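Local coordinates for protein ribose-phosphate pyrophosphokinase (Thermus thermophilus, PDB 7PN0) that makes phosphoribosyl pyrophosphate (PRPP) by transferring the pyrophosphate group of ATP to ribose 5-phosphate, at residues Gly8-Pro13 with Ile54-Val59; Arg122-Thr127 with Pro288-Ala293; Asn162-Ala167 with Gly207-Lys212; Thr198-Arg203 with Val231-Gln236; Lys265-Thr270 with Pro279-Leu284. One frame throughout, in Å; residues are numbered along the deposited sequence. Where two conformers were deposited one is given.

Interaction 1: residues Gly8-Pro13 with Ile54-Val59; sequences GQSNRP and IVQSFV
Gln56 OE1 is gripped twice by Ser10: the hydroxyl OG donates to it at 2.6 Å and the backbone N of Ser10 at 3.1 Å. Both donors come from the same face of the amide, well above its plane. Ser10 OG is itself an acceptor, taking the backbone N-H of Ser57 at 2.8 Å, so the hydroxyl bridges a side-chain carbonyl and a main-chain amide. It gets there because OG sits between the backbone N and the carbonyl carbon of Ser10 (chi1 68°). The Gln56 chain bends at chi2 (88°), which brings CD round toward Ser10, while NE2 is bonded to Glu68 OE1 and His65 O. Gly8 lies close against the same oxygen, its CA 3.3 Å from Gln56 OE1. Beside this knot, Gly8 N donates to Val55 O at 3.0 Å. A water accepts from Asn11 N at 2.9 Å and donates to Val55 O, tying the turn to the end of strand 51-55. The apolar edge is Ser10 CB against Val59 CG2, 3.8 Å apart. The contact joins the loops that follow two neighbouring parallel strands, 3-7 and 51-55, of the N-terminal domain with its phosphoribosyltransferase-like fold. Asn11 OD1 then N-caps helix 12-21 at Leu14 N, and Ser57 OG reaches Thr272 O and Tyr90 N. Three backbone N-H groups and the Ser10 hydroxyl find partners across this buried contact; polar bonds carry most of it, which probably helps to define the turn before the helix.

Interaction 2: residues Arg122-Thr127 with Pro288-Ala293; sequences RVLTMT and PLFAEA. With SO4 (sulfate ion), chain F.
Phe290, on the C-terminal helix 287-299, lies against Leu124 and Met126 of strand 122-126, a helix packed on the face of the five-stranded parallel sheet of the N-terminal domain. The short segments run nearly antiparallel (155°), with their axes 10.1 Å apart. The tight part is the Phe290 ring. Leu124 CD2 meets its CD2 at 3.8 Å, the two side chains sliding past each other in opposite directions, and Met126 CB meets its CZ at 3.7 Å. Met126 CG is anti to the backbone N (chi1 173°), and the chain turns only at chi3 (-81°), which places CE beside the ring's CE1. The sulfur stands 5.3 Å from the ring centroid in an oblique Met-aromatic contact. Val87 of the neighbouring strand also touches Phe290, while Leu144 adjoins Leu124, Met126 and Ala293, so this part is buried on several sides. At one end Leu124 CD1 rests on Ala293 CB at 4.1 Å. The solvent side is at Leu289, partly exposed, which touches the strand segment at one point, CD2 on Met126 CE. Past the end of the strand the character changes from apolar to polar: a sulfate, probably from the crystallisation liquor, is bound there, held also by Ser145 OG, Ala146 N and Arg175 NE. Thr127 OG1 donates to sulfate O2 at 2.6 Å.

Interaction 3: residues Asn162-Ala167 with Gly207-Lys212; sequences NAVVVA and GEVEGK
Val209 CG1 sits between two valine side chains of strand 163-167, 3.8 Å from Val166 CG2 and 4.0 Å from Val164 CG1. Val166 and Val209 cross at about a right angle. Val164 CG1 also meets Lys212 CB at 3.9 Å, and its sister methyl CG2 faces Glu208 O at 3.7 Å. Lys212 lies against the start of the strand with its aliphatic carbons, CB 3.5 Å from Asn162 O. Its chain bends at chi2 and chi3, and the side chain crosses that of Val164 at about a right angle.

Behind these contacts stands a type II turn from Val209 to Lys212, closed by the bond from Lys212 N to Val209 O at 2.9 Å, with Gly211 taking the positive phi (69°). The turn leads directly into strand 213-218, whose Thr213 pairs with the backbones of Asn162 and Val164, which places the turn beside strand 163-167. Further out, Leu234 of helix 225-236 touches both Val166 and Val209, and Ala188 lies beside Val164. The contact thus packs the connection between strands 200-206 and 213-218 against the C-terminal sheet: methyl and methylene groups make much of it, and the turn's own backbone bond sets its shape.

Interaction 4: residues Thr198-Arg203 with Val231-Gln236; sequences TEVRVR and VEALMQ
Two flat groups reach from helix 231-236 to Val200: the carboxamide of Gln236, whose CD lies 3.4 Å from Val200 O, and the carboxylate of Glu232, whose OE1 approaches Val200 CG1. In both residues CG is anti to the carbonyl carbon; beyond CG the chains are extended and reach toward Val200. The approach of Glu232 is very close and the Val200 side chain is nearly eclipsed (chi1 -4°), so this detail is doubtful.

Beside these groups the packing is apolar. Ala233 CB sits 4.2 Å from Val202 CG2, and that methyl also comes within 3.4 Å of Ala233 O. Val200 CG2 is modelled 4.0 Å from Ala233 CB, a distance that shares the doubt over its side chain. Val202 CG2 further meets Gln236 CB at 4.1 Å as the side chains of Val202 and Gln236 slide past each other in opposite directions. Strand 200-206 is the outermost strand of the mixed C-terminal sheet, paired antiparallel with strand 187-194, and helix 225-236 lies across it, the short axes 8.2 Å apart and inclined at 58°. Ala233 also touches Ile190 and Lys192 of strand 187-194. Val200 N is buried by the contact without a polar partner in the model.

Interaction 5: residues Lys265-Thr270 with Pro279-Leu284; sequences KEVAAT and PKLRTL
Glu266 reaches across to the neighbouring strand along its whole side chain. CB lies 3.8 Å from Lys280 O, and CG comes to 3.2 Å of the same oxygen. CG is anti to the backbone N (chi1 -167°) and the chain runs on extended, which brings CD within 3.4 Å of Arg282 NH1. OE2 closes a salt bridge to Arg282 NH1 at 2.8 Å. OE1 stands over one face of the guanidinium, offset toward its rim; the carboxylate and guanidinium planes are 52° apart. Glu266 has further partners: OE1 is hydrogen-bonded to Tyr153 OH and OE2 forms a second salt bridge, to Arg157 NH1, so one carboxylate serves two arginines whose own NH1 groups are close; it probably offsets their repulsion.

Strands 266-270 and 281-284 pair in parallel, at the edge of the seven-stranded mixed sheet of the C-terminal domain. Their backbones bond in the staggered parallel pattern: Val267 N to Lys280 O, Arg282 N to Val267 O, Ala269 N to Arg282 O, Leu284 N to Ala269 O, the second at 2.8 Å. On the face of Val267, Leu281 CD2 lies 3.9 Å from Val267 CB, and both residues touch Ile259 of helix 255-261. On the other face Ala268 CB meets Leu284 CD1 at 4.0 Å, and both residues touch Tyr153 of helix 147-157. At the start, Lys280 passes its aliphatic CD by Lys265 O at 3.7 Å on its way to Val264 O and Ile259 O, where NZ is bonded. At the far end Thr270 OG1 bonds Thr247 O and Thr272 N.

How the interactions relate
Interactions 1 and 2 belong to the parallel N-terminal sheet, their centres about 13 Å apart; interactions 3, 4 and 5 all reach the mixed C-terminal sheet. Of these three, interaction 5 lies nearest the N-terminal pair: its nearest atoms are about 7 Å from interaction 1, without touching, and strand 281-284 is followed by helix 287-299, which returns to the N-terminal sheet in interaction 2. Interactions 3 and 4 touch through Leu234, its CD2 3.7 Å from Val166 CG2, and each lies about 37 Å from interaction 1, centre to centre. A bound ADP lies about 12 Å from the side chain of Val59, and one about 13 Å from that of Thr125; ADP-pocket residues include Tyr93, Arg95 and His129.

Interaction 1: residues Gly8-Pro13 with Ile54-Val59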
# COMPACT_ATOMS: atom_id res chain seq x y z
N GLY A 8 16.11 -10.07 20.86
CA GLY A 8 17.01 -10.76 19.94
C GLY A 8 18.32 -11.08 20.63
O GLY A 8 18.34 -11.01 21.88
N GLN A 9 19.37 -11.41 19.87
CA GLN A 9 20.68 -11.87 20.43
C GLN A 9 21.58 -10.66 20.70
O GLN A 9 22.58 -10.83 21.43
CB GLN A 9 21.38 -12.87 19.51
CG GLN A 9 20.54 -14.10 19.22
CD GLN A 9 21.30 -15.19 18.50
OE1 GLN A 9 20.91 -16.35 18.54
NE2 GLN A 9 22.41 -14.83 17.88
N SER A 10 21.24 -9.48 20.21
CA SER A 10 22.13 -8.30 20.27
C SER A 10 22.39 -7.85 21.73
O SER A 10 23.54 -7.53 22.03
CB SER A 10 21.60 -7.15 19.44
OG SER A 10 20.39 -6.63 20.01
N ASN A 11 21.37 -7.71 22.56
CA ASN A 11 21.51 -7.08 23.90
C ASN A 11 20.52 -7.69 24.89
O ASN A 11 19.66 -7.00 25.46
CB ASN A 11 21.42 -5.56 23.78
CG ASN A 11 22.06 -4.88 24.97
OD1 ASN A 11 22.38 -5.53 25.97
ND2 ASN A 11 22.24 -3.57 24.89
N ARG A 12 20.62 -9.00 25.06
CA ARG A 12 19.71 -9.73 25.96
C ARG A 12 19.83 -9.17 27.39
O ARG A 12 18.83 -8.98 28.05
CB ARG A 12 20.01 -11.23 25.90
CG ARG A 12 19.04 -12.06 26.71
CD ARG A 12 19.38 -13.53 26.59
NE ARG A 12 18.66 -14.32 27.58
CZ ARG A 12 17.40 -14.73 27.44
NH1 ARG A 12 16.71 -14.43 26.35
NH2 ARG A 12 16.84 -15.46 28.39
N PRO A 13 21.02 -8.81 27.88
CA PRO A 13 21.13 -8.20 29.22
C PRO A 13 20.32 -6.91 29.38
O PRO A 13 19.67 -6.74 30.43
CB PRO A 13 22.64 -7.96 29.35
CG PRO A 13 23.22 -9.06 28.50
CD PRO A 13 22.34 -9.01 27.26
N ILE A 54 9.94 -5.74 21.18
CA ILE A 54 11.06 -6.64 20.82
C ILE A 54 12.30 -5.79 20.86
O ILE A 54 12.34 -4.81 20.11
CB ILE A 54 10.88 -7.32 19.46
CG1 ILE A 54 9.64 -8.19 19.42
CG2 ILE A 54 12.12 -8.05 19.01
CD1 ILE A 54 9.08 -8.25 18.03
N VAL A 55 13.26 -6.15 21.70
CA VAL A 55 14.52 -5.38 21.87
C VAL A 55 15.62 -5.90 20.94
O VAL A 55 16.06 -7.08 21.02
CB VAL A 55 14.97 -5.40 23.34
CG1 VAL A 55 16.16 -4.52 23.60
CG2 VAL A 55 13.84 -5.00 24.28
N GLN A 56 16.20 -5.01 20.16
CA GLN A 56 17.39 -5.35 19.32
C GLN A 56 18.17 -4.09 19.02
O GLN A 56 17.57 -3.13 18.51
CB GLN A 56 16.96 -6.03 18.02
CG GLN A 56 18.14 -6.58 17.25
CD GLN A 56 18.46 -7.99 17.69
OE1 GLN A 56 18.78 -8.25 18.85
NE2 GLN A 56 18.33 -8.91 16.76
N SER A 57 19.48 -4.09 19.33
CA SER A 57 20.41 -3.00 18.93
C SER A 57 21.19 -3.45 17.70
O SER A 57 21.41 -4.67 17.52
CB SER A 57 21.31 -2.57 20.06
OG SER A 57 20.58 -1.79 20.97
N PHE A 58 21.61 -2.49 16.88
CA PHE A 58 22.34 -2.72 15.62
C PHE A 58 23.84 -2.78 15.93
O PHE A 58 24.57 -1.86 15.59
CB PHE A 58 22.01 -1.62 14.62
CG PHE A 58 20.70 -1.81 13.92
CD1 PHE A 58 19.51 -1.78 14.62
CD2 PHE A 58 20.67 -2.07 12.56
CE1 PHE A 58 18.30 -2.03 13.98
CE2 PHE A 58 19.44 -2.27 11.93
CZ PHE A 58 18.27 -2.19 12.64
N VAL A 59 24.25 -3.86 16.58
CA VAL A 59 25.67 -4.15 16.96
C VAL A 59 26.12 -5.41 16.23
O VAL A 59 25.30 -6.21 15.74
CB VAL A 59 25.82 -4.29 18.48
CG1 VAL A 59 25.47 -2.99 19.21
CG2 VAL A 59 24.97 -5.42 19.02
O HOH W 1 18.51 -7.56 22.44

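Interaction 2: residues Arg122-Thr127 with Pro288-Ala293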
# COMPACT_ATOMS: atom_id res chain seq x y z
N ARG A 122 5.34 0.46 15.54
CA ARG A 122 5.92 1.56 16.32
C ARG A 122 7.40 1.26 16.50
O ARG A 122 7.81 0.09 16.43
CB ARG A 122 5.42 1.73 17.78
CG ARG A 122 3.95 1.57 18.06
CD ARG A 122 3.70 1.74 19.55
NE ARG A 122 4.19 3.03 20.00
CZ ARG A 122 3.59 4.21 19.73
NH1 ARG A 122 4.14 5.31 20.17
NH2 ARG A 122 2.43 4.27 19.09
N VAL A 123 8.15 2.30 16.82
CA VAL A 123 9.59 2.17 17.16
C VAL A 123 9.78 2.94 18.46
O VAL A 123 9.14 3.98 18.63
CB VAL A 123 10.52 2.69 16.05
CG1 VAL A 123 11.96 2.74 16.47
CG2 VAL A 123 10.41 1.86 14.81
N LEU A 124 10.66 2.43 19.29
CA LEU A 124 11.18 3.08 20.52
C LEU A 124 12.69 3.07 20.41
O LEU A 124 13.23 1.97 20.27
CB LEU A 124 10.70 2.33 21.78
CG LEU A 124 11.27 2.84 23.11
CD1 LEU A 124 10.93 4.31 23.29
CD2 LEU A 124 10.79 1.97 24.28
N THR A 125 13.33 4.24 20.45
CA THR A 125 14.78 4.32 20.20
C THR A 125 15.37 5.42 21.07
O THR A 125 14.62 6.17 21.67
CB THR A 125 15.09 4.44 18.70
OG1 THR A 125 16.48 4.33 18.45
CG2 THR A 125 14.61 5.73 18.07
N MET A 126 16.68 5.58 21.00
CA MET A 126 17.36 6.61 21.83
C MET A 126 18.47 7.23 21.00
O MET A 126 19.14 6.50 20.28
CB MET A 126 17.91 6.02 23.13
CG MET A 126 18.76 6.99 23.93
SD MET A 126 19.28 6.25 25.53
CE MET A 126 17.82 6.52 26.51
N THR A 127 18.65 8.52 21.14
CA THR A 127 19.77 9.25 20.51
C THR A 127 19.97 8.80 19.05
O THR A 127 21.07 8.27 18.69
CB THR A 127 21.04 9.16 21.36
OG1 THR A 127 20.75 9.48 22.72
CG2 THR A 127 22.11 10.09 20.81
N PRO A 288 16.19 1.40 33.03
CA PRO A 288 15.04 1.97 33.72
C PRO A 288 14.25 2.98 32.89
O PRO A 288 13.05 3.02 32.97
CB PRO A 288 15.62 2.66 34.97
CG PRO A 288 16.98 1.96 35.15
CD PRO A 288 17.46 1.65 33.73
N LEU A 289 14.94 3.77 32.08
CA LEU A 289 14.25 4.75 31.21
C LEU A 289 13.51 4.02 30.10
O LEU A 289 12.36 4.36 29.82
CB LEU A 289 15.25 5.75 30.64
CG LEU A 289 14.61 6.85 29.78
CD1 LEU A 289 13.52 7.60 30.53
CD2 LEU A 289 15.67 7.78 29.25
N PHE A 290 14.11 3.02 29.47
CA PHE A 290 13.36 2.27 28.42
C PHE A 290 12.14 1.58 29.05
O PHE A 290 11.05 1.56 28.46
CB PHE A 290 14.26 1.27 27.72
CG PHE A 290 15.01 1.86 26.55
CD1 PHE A 290 16.22 2.51 26.71
CD2 PHE A 290 14.50 1.70 25.27
CE1 PHE A 290 16.90 3.03 25.62
CE2 PHE A 290 15.21 2.18 24.19
CZ PHE A 290 16.38 2.87 24.36
N ALA A 291 12.32 0.99 30.24
CA ALA A 291 11.20 0.33 30.94
C ALA A 291 10.06 1.33 31.21
O ALA A 291 8.90 1.01 30.93
CB ALA A 291 11.69 -0.34 32.17
N GLU A 292 10.37 2.53 31.68
CA GLU A 292 9.36 3.57 31.95
C GLU A 292 8.67 3.95 30.63
O GLU A 292 7.46 4.12 30.65
CB GLU A 292 9.97 4.79 32.63
CG GLU A 292 8.93 5.76 33.18
CD GLU A 292 7.91 5.10 34.09
OE1 GLU A 292 8.30 4.21 34.87
OE2 GLU A 292 6.70 5.45 33.99
N ALA A 293 9.44 4.16 29.55
CA ALA A 293 8.85 4.51 28.23
C ALA A 293 7.89 3.39 27.79
O ALA A 293 6.73 3.67 27.39
CB ALA A 293 9.97 4.76 27.25
S SO4 F . 20.00 13.13 22.62
O1 SO4 F . 18.82 13.86 23.03
O2 SO4 F . 20.06 11.92 23.41
O3 SO4 F . 21.21 13.94 22.87
O4 SO4 F . 19.90 12.78 21.25

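Interaction 3: residues Asn162-Ala167 with Gly207-Lys212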
# COMPACT_ATOMS: atom_id res chain seq x y z
N ASN A 162 35.07 24.03 38.18
CA ASN A 162 36.25 24.25 37.30
C ASN A 162 36.09 23.49 35.98
O ASN A 162 37.13 23.13 35.37
CB ASN A 162 37.52 23.84 38.05
CG ASN A 162 38.80 24.12 37.29
OD1 ASN A 162 39.75 23.33 37.36
ND2 ASN A 162 38.83 25.21 36.54
N ALA A 163 34.84 23.30 35.53
CA ALA A 163 34.52 22.47 34.34
C ALA A 163 34.10 23.36 33.18
O ALA A 163 33.55 24.48 33.41
CB ALA A 163 33.44 21.48 34.69
N VAL A 164 34.32 22.88 31.96
CA VAL A 164 33.81 23.53 30.72
C VAL A 164 33.38 22.42 29.75
O VAL A 164 34.07 21.41 29.65
CB VAL A 164 34.90 24.43 30.12
CG1 VAL A 164 36.16 23.64 29.83
CG2 VAL A 164 34.42 25.18 28.89
N VAL A 165 32.28 22.61 29.05
CA VAL A 165 31.86 21.69 27.97
C VAL A 165 32.51 22.16 26.66
O VAL A 165 32.40 23.35 26.31
CB VAL A 165 30.32 21.60 27.90
CG1 VAL A 165 29.85 20.66 26.81
CG2 VAL A 165 29.73 21.17 29.24
N VAL A 166 33.15 21.26 25.93
CA VAL A 166 33.87 21.62 24.69
C VAL A 166 33.21 20.86 23.54
O VAL A 166 33.12 19.62 23.63
CB VAL A 166 35.36 21.26 24.79
CG1 VAL A 166 36.09 21.62 23.51
CG2 VAL A 166 35.99 21.90 26.03
N ALA A 167 32.84 21.58 22.48
CA ALA A 167 32.53 20.95 21.17
C ALA A 167 33.79 20.93 20.32
O ALA A 167 34.39 21.98 20.11
CB ALA A 167 31.43 21.70 20.49
N GLY A 207 36.21 30.40 23.94
CA GLY A 207 36.08 30.04 25.36
C GLY A 207 37.44 29.70 25.94
O GLY A 207 38.47 29.77 25.22
N GLU A 208 37.46 29.33 27.22
CA GLU A 208 38.70 29.00 27.96
C GLU A 208 38.68 27.53 28.40
O GLU A 208 37.64 27.09 28.94
CB GLU A 208 38.82 29.94 29.15
CG GLU A 208 39.44 31.28 28.79
CD GLU A 208 38.63 32.49 29.23
OE1 GLU A 208 37.40 32.49 28.99
OE2 GLU A 208 39.23 33.43 29.80
N VAL A 209 39.79 26.82 28.21
CA VAL A 209 39.95 25.45 28.78
C VAL A 209 41.20 25.35 29.66
O VAL A 209 41.34 24.32 30.34
CB VAL A 209 39.97 24.40 27.66
CG1 VAL A 209 38.71 24.50 26.81
CG2 VAL A 209 41.23 24.51 26.82
N GLU A 210 42.08 26.35 29.66
CA GLU A 210 43.40 26.17 30.32
C GLU A 210 43.16 25.90 31.81
O GLU A 210 42.47 26.72 32.43
CB GLU A 210 44.33 27.36 30.11
CG GLU A 210 45.74 27.06 30.58
CD GLU A 210 46.68 28.25 30.57
OE1 GLU A 210 47.77 28.14 31.15
OE2 GLU A 210 46.30 29.29 29.99
N GLY A 211 43.69 24.78 32.32
CA GLY A 211 43.58 24.34 33.73
C GLY A 211 42.17 23.92 34.12
O GLY A 211 41.88 23.76 35.34
N LYS A 212 41.29 23.72 33.13
CA LYS A 212 39.87 23.39 33.42
C LYS A 212 39.67 21.89 33.18
O LYS A 212 40.47 21.26 32.45
CB LYS A 212 38.90 24.25 32.60
CG LYS A 212 39.16 25.75 32.68
CD LYS A 212 38.16 26.51 33.51
CE LYS A 212 36.95 26.98 32.72
NZ LYS A 212 36.28 28.14 33.38

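Interaction 4: residues Thr198-Arg203 with Val231-Gln236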
# COMPACT_ATOMS: atom_id res chain seq x y z
N THR A 198 48.97 11.27 13.91
CA THR A 198 49.93 11.10 15.05
C THR A 198 50.08 12.47 15.73
O THR A 198 50.39 12.50 16.95
CB THR A 198 51.29 10.54 14.61
OG1 THR A 198 51.20 9.12 14.70
CG2 THR A 198 52.46 11.01 15.46
N GLU A 199 49.91 13.55 14.96
CA GLU A 199 49.78 14.94 15.45
C GLU A 199 48.43 15.51 15.01
O GLU A 199 47.97 15.19 13.88
CB GLU A 199 50.93 15.80 14.92
CG GLU A 199 52.29 15.14 15.03
CD GLU A 199 53.39 15.86 14.26
OE1 GLU A 199 54.48 15.26 14.10
OE2 GLU A 199 53.16 17.01 13.82
N VAL A 200 47.82 16.31 15.88
CA VAL A 200 46.62 17.14 15.59
C VAL A 200 46.98 18.57 16.01
O VAL A 200 47.63 18.74 17.07
CB VAL A 200 45.34 16.60 16.27
CG1 VAL A 200 45.59 15.29 16.99
CG2 VAL A 200 44.66 17.61 17.20
N ARG A 201 46.59 19.55 15.18
CA ARG A 201 46.95 20.98 15.32
C ARG A 201 45.73 21.75 15.85
O ARG A 201 44.66 21.64 15.22
CB ARG A 201 47.45 21.50 13.96
CG ARG A 201 47.27 23.00 13.73
CD ARG A 201 47.10 23.35 12.26
NE ARG A 201 48.14 22.76 11.42
CZ ARG A 201 49.40 23.20 11.31
NH1 ARG A 201 49.81 24.26 11.99
NH2 ARG A 201 50.25 22.57 10.53
N VAL A 202 45.89 22.51 16.94
CA VAL A 202 44.85 23.46 17.44
C VAL A 202 44.90 24.72 16.57
O VAL A 202 45.84 25.51 16.72
CB VAL A 202 45.01 23.79 18.93
CG1 VAL A 202 43.86 24.65 19.43
CG2 VAL A 202 45.15 22.53 19.78
N ARG A 203 43.91 24.90 15.68
CA ARG A 203 43.78 26.09 14.80
C ARG A 203 43.17 27.24 15.62
O ARG A 203 43.76 28.32 15.64
CB ARG A 203 42.91 25.81 13.57
CG ARG A 203 43.61 25.03 12.47
CD ARG A 203 42.92 25.18 11.11
NE ARG A 203 43.67 25.97 10.13
CZ ARG A 203 43.52 25.89 8.81
NH1 ARG A 203 42.64 25.06 8.27
NH2 ARG A 203 44.26 26.66 8.01
N VAL A 231 40.53 15.07 22.65
CA VAL A 231 41.28 14.98 23.94
C VAL A 231 42.70 15.50 23.69
O VAL A 231 43.19 16.28 24.54
CB VAL A 231 41.28 13.56 24.52
CG1 VAL A 231 42.20 13.46 25.74
CG2 VAL A 231 39.88 13.12 24.89
N GLU A 232 43.35 15.05 22.61
CA GLU A 232 44.74 15.47 22.29
C GLU A 232 44.77 16.98 22.09
O GLU A 232 45.63 17.65 22.69
CB GLU A 232 45.28 14.76 21.04
CG GLU A 232 45.73 13.33 21.27
CD GLU A 232 46.54 12.78 20.10
OE1 GLU A 232 46.82 13.55 19.14
OE2 GLU A 232 46.89 11.60 20.13
N ALA A 233 43.84 17.53 21.29
CA ALA A 233 43.72 18.98 21.05
C ALA A 233 43.57 19.73 22.38
O ALA A 233 44.19 20.79 22.53
CB ALA A 233 42.54 19.29 20.16
N LEU A 234 42.75 19.20 23.29
CA LEU A 234 42.38 19.87 24.56
C LEU A 234 43.59 19.86 25.50
O LEU A 234 43.83 20.88 26.18
CB LEU A 234 41.18 19.16 25.18
CG LEU A 234 39.82 19.69 24.72
CD1 LEU A 234 38.69 18.71 25.07
CD2 LEU A 234 39.54 21.07 25.33
N MET A 235 44.35 18.77 25.53
CA MET A 235 45.58 18.73 26.36
C MET A 235 46.63 19.66 25.72
O MET A 235 47.30 20.37 26.47
CB MET A 235 46.12 17.31 26.53
CG MET A 235 45.16 16.35 27.25
SD MET A 235 44.36 16.97 28.77
CE MET A 235 45.75 16.93 29.91
N GLN A 236 46.70 19.77 24.40
CA GLN A 236 47.63 20.73 23.73
C GLN A 236 47.20 22.16 24.06
O GLN A 236 48.10 23.01 24.13
CB GLN A 236 47.71 20.53 22.21
CG GLN A 236 48.51 19.31 21.79
CD GLN A 236 48.22 18.87 20.37
OE1 GLN A 236 47.72 19.63 19.54
NE2 GLN A 236 48.52 17.62 20.08

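Interaction 5: residues Lys265-Thr270 with Pro279-Leu284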
# COMPACT_ATOMS: atom_id res chain seq x y z
N LYS A 265 40.42 10.81 31.04
CA LYS A 265 40.31 10.25 32.39
C LYS A 265 39.35 9.08 32.39
O LYS A 265 39.56 8.11 33.12
CB LYS A 265 39.79 11.28 33.39
CG LYS A 265 40.86 12.24 33.87
CD LYS A 265 42.01 11.51 34.54
CE LYS A 265 42.99 12.44 35.21
NZ LYS A 265 43.90 11.67 36.09
N GLU A 266 38.22 9.26 31.70
CA GLU A 266 37.15 8.27 31.76
C GLU A 266 36.26 8.46 30.55
O GLU A 266 36.14 9.62 30.08
CB GLU A 266 36.36 8.46 33.05
CG GLU A 266 35.44 7.33 33.37
CD GLU A 266 34.99 7.39 34.83
OE1 GLU A 266 33.95 7.95 35.09
OE2 GLU A 266 35.73 6.90 35.68
N VAL A 267 35.64 7.38 30.13
CA VAL A 267 34.69 7.40 28.98
C VAL A 267 33.44 6.65 29.44
O VAL A 267 33.55 5.46 29.78
CB VAL A 267 35.32 6.77 27.74
CG1 VAL A 267 34.36 6.83 26.55
CG2 VAL A 267 36.66 7.45 27.41
N ALA A 268 32.33 7.36 29.47
CA ALA A 268 31.03 6.81 29.90
C ALA A 268 30.13 6.71 28.68
O ALA A 268 30.14 7.64 27.84
CB ALA A 268 30.42 7.69 30.96
N ALA A 269 29.33 5.65 28.63
CA ALA A 269 28.32 5.43 27.58
C ALA A 269 27.19 4.64 28.21
O ALA A 269 27.41 4.04 29.28
CB ALA A 269 28.93 4.75 26.41
N THR A 270 26.00 4.67 27.60
CA THR A 270 24.88 3.87 28.12
C THR A 270 25.10 2.40 27.71
O THR A 270 26.12 2.05 27.01
CB THR A 270 23.53 4.42 27.62
OG1 THR A 270 23.42 3.95 26.27
CG2 THR A 270 23.40 5.91 27.78
N PRO A 279 39.55 -0.39 31.72
CA PRO A 279 39.84 0.34 32.95
C PRO A 279 39.15 1.70 33.03
O PRO A 279 38.72 2.07 34.09
CB PRO A 279 41.36 0.54 32.92
CG PRO A 279 41.87 -0.62 32.10
CD PRO A 279 40.79 -0.86 31.06
N LYS A 280 39.07 2.45 31.94
CA LYS A 280 38.53 3.83 32.06
C LYS A 280 37.08 3.88 31.53
O LYS A 280 36.53 5.00 31.46
CB LYS A 280 39.47 4.79 31.33
CG LYS A 280 40.91 4.72 31.82
CD LYS A 280 41.78 5.83 31.32
CE LYS A 280 42.29 5.58 29.92
NZ LYS A 280 42.86 6.80 29.31
N LEU A 281 36.49 2.74 31.21
CA LEU A 281 35.10 2.71 30.66
C LEU A 281 34.08 2.66 31.81
O LEU A 281 34.28 1.90 32.72
CB LEU A 281 35.00 1.52 29.70
CG LEU A 281 35.93 1.58 28.48
CD1 LEU A 281 35.59 0.46 27.52
CD2 LEU A 281 35.84 2.93 27.78
N ARG A 282 33.03 3.48 31.76
CA ARG A 282 31.91 3.49 32.73
C ARG A 282 30.59 3.29 31.98
O ARG A 282 30.46 3.79 30.83
CB ARG A 282 31.91 4.80 33.49
CG ARG A 282 31.12 4.78 34.79
CD ARG A 282 31.94 4.28 35.96
NE ARG A 282 31.79 5.16 37.12
CZ ARG A 282 32.81 5.72 37.81
NH1 ARG A 282 34.07 5.50 37.48
NH2 ARG A 282 32.54 6.49 38.85
N THR A 283 29.65 2.59 32.61
CA THR A 283 28.32 2.32 32.02
C THR A 283 27.24 3.14 32.72
O THR A 283 27.21 3.18 33.95
CB THR A 283 28.01 0.83 32.06
OG1 THR A 283 29.00 0.16 31.30
CG2 THR A 283 26.63 0.54 31.51
N LEU A 284 26.36 3.76 31.93
CA LEU A 284 25.22 4.55 32.42
C LEU A 284 23.96 3.80 31.96
O LEU A 284 23.62 3.85 30.75
CB LEU A 284 25.25 5.98 31.84
CG LEU A 284 26.60 6.71 31.85
CD1 LEU A 284 26.48 8.05 31.14
CD2 LEU A 284 27.12 6.89 33.29